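PDB 5TXE: AtxE2 from Asticcacaulis excentricus, which hydrolyses the isopeptide bond of the lasso peptides astexin-2 and astexin-3, turning the threaded substrates into linear peptides. Local coordinates for residues D599-I604 with R625-L630; I654-F659 with D676-L681. The protein carries 1 engineered substitution. All blocks are in the same frame, centred on the assembly; numbering follows the deposited sequence.

In the fold
Both contacts belong to the C-terminal half of the chain, the α/β-hydrolase part, and their centres lie about 10 Å apart. Contact 1 pairs the last two strands of the central sheet; contact 2 sets the C-terminal helix 672-684 against helix 643-662, which follows strand 628-633 in the chain. Glu629 joins them: its OE1 forms a salt bridge with Arg677 NH1 at 2.7 Å and a probable hydrogen bond with Trp678 NE1 at 3.0 Å. Trp656 of contact 2 also lies on the strand at Leu602 and Leu603. Contact 1 is nearer the catalytic centre, with the side chain of Ile604 about 8 Å from that of Glu610, an inferred charge-relay residue; contact 2 lies away from the annotated sites.

Contact 1: D599-I604 with R625-L630; sequences DTPLLI and RKPVEL
Strands 602-604 and 628-630 run parallel, 4.8 Å apart at closest approach and with only 8° between their directions, in a register that sets Leu602 beside Val628, Leu603 beside Glu629 and Ile604 beside Leu630. Leu602 N donates to Pro627 O, Glu629 N returns a bond to Leu602 O, and Ile604 N reaches Glu629 O at 2.8 Å, the straightest of the three at 167°. Ahead of the strands the two prolines cross obliquely, Pro601 CG lying 4.1 Å from Pro627 CG, while Pro627 O also receives the CA-H of Pro601. This is the parallel edge of the α/β-hydrolase sheet: 628-633 is its outermost strand, and helix 615-623 makes the crossover from 602-607, its Phe618 touching Val628 and Leu630. On that face Ile604 CG2, anti to its backbone N, meets Leu630 CD1 at 3.8 Å, and Ile604 CD1 reaches back to Val628 CG2. On the other face Leu603 and Glu629 lie side by side, both with CG anti to the backbone N, so that Leu603 CD1 runs along the aliphatic part of Glu629 and passes 4.0 Å from its OE1. That carboxylate is held by Arg677 and Trp678 of the C-terminal helix. Ahead of the prolines, where the two chains enter the sheet, Lys626 bends at chi2 (-57°) and then extends, bringing NZ 2.7 Å from Asp599 OD1 on the syn lone pair, a salt bridge supplemented by a hydrogen bond from NZ to Ser596 O. An alanine in place of Lys626 would probably loosen the loop entering strand 602-607, since both the ion pair and the bond to Ser596 O would go. Arg625, with positive phi, closes the preceding helix in a Schellman motif.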
# COMPACT_ATOMS: atom_id res chain seq x y z
N ASP A 599 24.91 18.31 -0.68
CA ASP A 599 25.99 17.72 0.07
C ASP A 599 25.61 16.54 0.98
O ASP A 599 26.50 15.88 1.50
CB ASP A 599 26.72 18.80 0.84
CG ASP A 599 27.39 19.79 -0.10
OD1 ASP A 599 28.21 19.34 -0.95
OD2 ASP A 599 27.10 21.00 -0.03
N THR A 600 24.32 16.29 1.17
CA THR A 600 23.89 15.17 1.97
C THR A 600 24.16 13.83 1.27
O THR A 600 23.72 13.63 0.18
CB THR A 600 22.39 15.27 2.19
OG1 THR A 600 22.10 16.51 2.86
CG2 THR A 600 21.87 14.14 3.09
N PRO A 601 24.78 12.88 1.96
CA PRO A 601 24.93 11.51 1.46
C PRO A 601 23.60 10.91 1.10
O PRO A 601 22.68 10.93 1.90
CB PRO A 601 25.54 10.77 2.63
CG PRO A 601 26.30 11.83 3.40
CD PRO A 601 25.42 13.05 3.30
N LEU A 602 23.51 10.37 -0.11
CA LEU A 602 22.27 9.78 -0.60
C LEU A 602 22.54 8.40 -1.21
O LEU A 602 23.41 8.24 -2.11
CB LEU A 602 21.73 10.67 -1.67
CG LEU A 602 20.49 10.16 -2.39
CD1 LEU A 602 19.34 10.01 -1.43
CD2 LEU A 602 20.10 11.06 -3.55
N LEU A 603 21.82 7.43 -0.69
CA LEU A 603 21.78 6.10 -1.22
C LEU A 603 20.48 5.87 -1.96
O LEU A 603 19.42 6.08 -1.39
CB LEU A 603 21.91 5.10 -0.12
CG LEU A 603 21.77 3.64 -0.54
CD1 LEU A 603 22.92 3.20 -1.38
CD2 LEU A 603 21.77 2.78 0.71
N ILE A 604 20.56 5.41 -3.23
CA ILE A 604 19.36 5.08 -4.01
C ILE A 604 19.32 3.56 -4.25
O ILE A 604 20.25 2.99 -4.85
CB ILE A 604 19.35 5.81 -5.37
CG1 ILE A 604 19.55 7.33 -5.18
CG2 ILE A 604 18.08 5.59 -6.14
CD1 ILE A 604 20.09 8.03 -6.42
N ARG A 625 31.12 15.49 -7.61
CA ARG A 625 31.81 14.88 -6.47
C ARG A 625 30.97 14.87 -5.15
O ARG A 625 31.46 15.08 -4.07
CB ARG A 625 33.16 15.58 -6.29
CG ARG A 625 34.07 15.53 -7.54
CD ARG A 625 35.40 16.27 -7.41
NE ARG A 625 36.05 15.92 -6.14
CZ ARG A 625 36.85 14.86 -5.90
NH1 ARG A 625 37.19 14.01 -6.88
NH2 ARG A 625 37.33 14.66 -4.67
N LYS A 626 29.72 14.52 -5.26
CA LYS A 626 28.88 14.37 -4.11
C LYS A 626 28.83 12.93 -3.66
O LYS A 626 29.03 12.01 -4.47
CB LYS A 626 27.47 14.89 -4.47
CG LYS A 626 27.53 16.32 -5.00
CD LYS A 626 28.22 17.26 -3.98
CE LYS A 626 28.33 18.68 -4.49
NZ LYS A 626 28.93 19.63 -3.51
N PRO A 627 28.53 12.71 -2.38
CA PRO A 627 28.45 11.35 -1.83
C PRO A 627 27.13 10.63 -2.09
O PRO A 627 26.32 10.48 -1.20
CB PRO A 627 28.64 11.57 -0.35
CG PRO A 627 28.11 12.96 -0.10
CD PRO A 627 28.31 13.74 -1.35
N VAL A 628 26.99 10.12 -3.32
CA VAL A 628 25.81 9.46 -3.80
C VAL A 628 26.21 8.02 -4.22
O VAL A 628 27.32 7.78 -4.67
CB VAL A 628 25.23 10.21 -4.99
CG1 VAL A 628 26.19 10.20 -6.16
CG2 VAL A 628 23.90 9.63 -5.47
N GLU A 629 25.30 7.07 -4.06
CA GLU A 629 25.50 5.69 -4.51
C GLU A 629 24.15 5.18 -4.97
O GLU A 629 23.10 5.49 -4.36
CB GLU A 629 26.05 4.82 -3.39
CG GLU A 629 26.23 3.38 -3.79
CD GLU A 629 27.11 2.59 -2.86
OE1 GLU A 629 26.60 1.72 -2.12
OE2 GLU A 629 28.34 2.80 -2.88
N LEU A 630 24.19 4.42 -6.05
CA LEU A 630 22.99 3.84 -6.67
C LEU A 630 23.16 2.34 -6.76
O LEU A 630 24.20 1.81 -7.22
CB LEU A 630 22.82 4.44 -8.09
CG LEU A 630 21.84 3.78 -9.07
CD1 LEU A 630 20.41 3.88 -8.55
CD2 LEU A 630 21.85 4.46 -10.41

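Contact 2: I654-F659 with D676-L681; sequences IDWFRF and DRWRAL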
# COMPACT_ATOMS: atom_id res chain seq x y z
N ILE A 654 20.30 0.01 6.93
CA ILE A 654 20.82 0.07 8.31
C ILE A 654 22.30 0.36 8.30
O ILE A 654 22.77 1.23 9.04
CB ILE A 654 20.53 -1.21 9.07
CG1 ILE A 654 19.05 -1.28 9.34
CG2 ILE A 654 21.24 -1.25 10.41
CD1 ILE A 654 18.58 -2.65 9.79
N ASP A 655 23.06 -0.31 7.44
CA ASP A 655 24.48 -0.07 7.42
C ASP A 655 24.76 1.39 7.06
O ASP A 655 25.69 2.02 7.56
CB ASP A 655 25.19 -0.94 6.38
CG ASP A 655 25.21 -2.43 6.70
OD1 ASP A 655 24.84 -2.83 7.82
OD2 ASP A 655 25.58 -3.23 5.80
N TRP A 656 23.99 1.90 6.12
CA TRP A 656 24.23 3.24 5.62
C TRP A 656 24.06 4.24 6.75
O TRP A 656 24.91 5.11 6.94
CB TRP A 656 23.29 3.55 4.50
CG TRP A 656 23.35 4.87 3.88
CD1 TRP A 656 22.48 5.88 4.07
CD2 TRP A 656 24.21 5.29 2.84
NE1 TRP A 656 22.76 6.94 3.26
CE2 TRP A 656 23.83 6.61 2.49
CE3 TRP A 656 25.29 4.71 2.20
CZ2 TRP A 656 24.50 7.34 1.55
CZ3 TRP A 656 25.94 5.45 1.20
CH2 TRP A 656 25.52 6.72 0.85
N PHE A 657 22.92 4.17 7.44
CA PHE A 657 22.69 5.09 8.56
C PHE A 657 23.66 4.89 9.74
O PHE A 657 24.12 5.86 10.33
CB PHE A 657 21.26 5.05 8.99
CG PHE A 657 20.31 5.75 8.05
CD1 PHE A 657 20.56 7.01 7.63
CD2 PHE A 657 19.24 5.09 7.52
CE1 PHE A 657 19.72 7.63 6.72
CE2 PHE A 657 18.38 5.70 6.63
CZ PHE A 657 18.60 6.98 6.26
N ARG A 658 24.05 3.66 10.04
CA ARG A 658 25.09 3.44 11.05
C ARG A 658 26.41 4.08 10.66
O ARG A 658 27.11 4.66 11.51
CB ARG A 658 25.34 1.97 11.31
CG ARG A 658 24.21 1.31 12.04
CD ARG A 658 24.52 -0.17 12.38
NE ARG A 658 25.46 -0.24 13.47
CZ ARG A 658 26.57 -0.97 13.52
NH1 ARG A 658 26.92 -1.81 12.55
NH2 ARG A 658 27.33 -0.87 14.60
N PHE A 659 26.74 4.03 9.37
CA PHE A 659 27.98 4.58 8.88
C PHE A 659 27.96 6.11 9.00
O PHE A 659 28.88 6.69 9.55
CB PHE A 659 28.29 4.12 7.43
CG PHE A 659 29.57 4.69 6.83
CD1 PHE A 659 30.77 4.11 7.05
CD2 PHE A 659 29.53 5.83 6.07
CE1 PHE A 659 31.94 4.67 6.54
CE2 PHE A 659 30.66 6.37 5.52
CZ PHE A 659 31.86 5.79 5.75
N ASP A 676 34.78 0.24 1.97
CA ASP A 676 35.78 0.95 1.12
C ASP A 676 35.12 2.04 0.28
O ASP A 676 35.57 3.19 0.23
CB ASP A 676 36.53 -0.01 0.18
CG ASP A 676 37.48 -0.97 0.93
OD1 ASP A 676 37.80 -0.72 2.13
OD2 ASP A 676 37.88 -1.99 0.31
N ARG A 677 34.04 1.69 -0.39
CA ARG A 677 33.36 2.63 -1.24
C ARG A 677 32.82 3.81 -0.42
O ARG A 677 32.95 4.94 -0.82
CB ARG A 677 32.17 1.92 -1.83
CG ARG A 677 32.19 1.67 -3.31
CD ARG A 677 30.79 1.28 -3.72
NE ARG A 677 30.66 -0.09 -3.39
CZ ARG A 677 29.69 -0.72 -2.75
NH1 ARG A 677 28.58 -0.16 -2.30
NH2 ARG A 677 29.87 -2.03 -2.61
N TRP A 678 32.21 3.53 0.72
CA TRP A 678 31.59 4.58 1.49
C TRP A 678 32.65 5.47 2.16
O TRP A 678 32.47 6.69 2.29
CB TRP A 678 30.63 4.00 2.50
CG TRP A 678 29.46 3.27 1.90
CD1 TRP A 678 29.14 3.18 0.59
CD2 TRP A 678 28.48 2.54 2.60
NE1 TRP A 678 28.03 2.43 0.42
CE2 TRP A 678 27.61 1.99 1.65
CE3 TRP A 678 28.25 2.28 3.95
CZ2 TRP A 678 26.52 1.26 1.99
CZ3 TRP A 678 27.13 1.50 4.29
CH2 TRP A 678 26.28 1.03 3.32
N ARG A 679 33.79 4.90 2.53
CA ARG A 679 34.92 5.76 3.02
C ARG A 679 35.39 6.69 1.93
O ARG A 679 35.62 7.88 2.18
CB ARG A 679 36.05 4.92 3.60
CG ARG A 679 35.66 4.40 4.96
CD ARG A 679 36.79 3.78 5.77
NE ARG A 679 37.03 2.43 5.30
CZ ARG A 679 36.55 1.32 5.86
NH1 ARG A 679 35.83 1.31 7.00
NH2 ARG A 679 36.82 0.18 5.25
N ALA A 680 35.44 6.19 0.70
CA ALA A 680 35.80 7.06 -0.40
C ALA A 680 34.73 8.14 -0.60
O ALA A 680 35.08 9.26 -0.98
CB ALA A 680 36.04 6.27 -1.70
N LEU A 681 33.46 7.82 -0.41
CA LEU A 681 32.43 8.85 -0.57
C LEU A 681 32.63 9.97 0.47
O LEU A 681 32.48 11.15 0.20
CB LEU A 681 31.02 8.28 -0.44
CG LEU A 681 30.54 7.34 -1.54
CD1 LEU A 681 29.13 6.89 -1.23
CD2 LEU A 681 30.57 7.97 -2.94
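The indole of Trp678 sits between Trp656 and Phe659, two residues three apart on helix 654-659, and meets each in a different way. Trp656 presents its edge: Trp656 CE3 stands over the centre of the Trp678 ring, 3.6 Å from Trp678 CE2, with the two planes at 90° in a true T-shaped stack. Against Phe659 the roles change, and Trp678 turns its six-membered ring edge toward the phenyl face in an offset edge-to-face pair, planes at 63°. Trp678 CB lies over that same phenyl face, 4.0 Å from its centroid, a CH-pi contact. The far rim of the indole reaches the helix backbone, where Trp678 CZ3, at the ring edge, comes 3.6 Å from Asp655 O, which lies close to the plane of the indole; CZ3 also touches Asp655 CB. Flanking these, Leu681 CD1 meets the edge of Trp656 at CH2, while Arg679 CG packs against Phe659 CE1 and CZ.

The torsions account for the arrangement. Trp656 and Phe659 both hold CG anti to the backbone N, so the rings extend from the helix as a pair, whereas Trp678 has CG beside its own backbone N and enters between them. Farther out, Trp678 NE1 probably hydrogen-bonds to Glu629 OE1, which also receives Arg677 and is likely to hold the indole's rotation. Asp655 OD2 is gripped by Gln674 and Lys671, and Trp656 rests on Pro601, just ahead of strand 602-607, and on Val547 of strand 545-548. With 11.8 Å between their axes, the helix segments stand well apart, crossing at -42°, and the large rings bridge the distance. It is an aromatic cluster that ties the C-terminal helix 672-684 to helix 643-662, on the outside of the α/β-hydrolase fold.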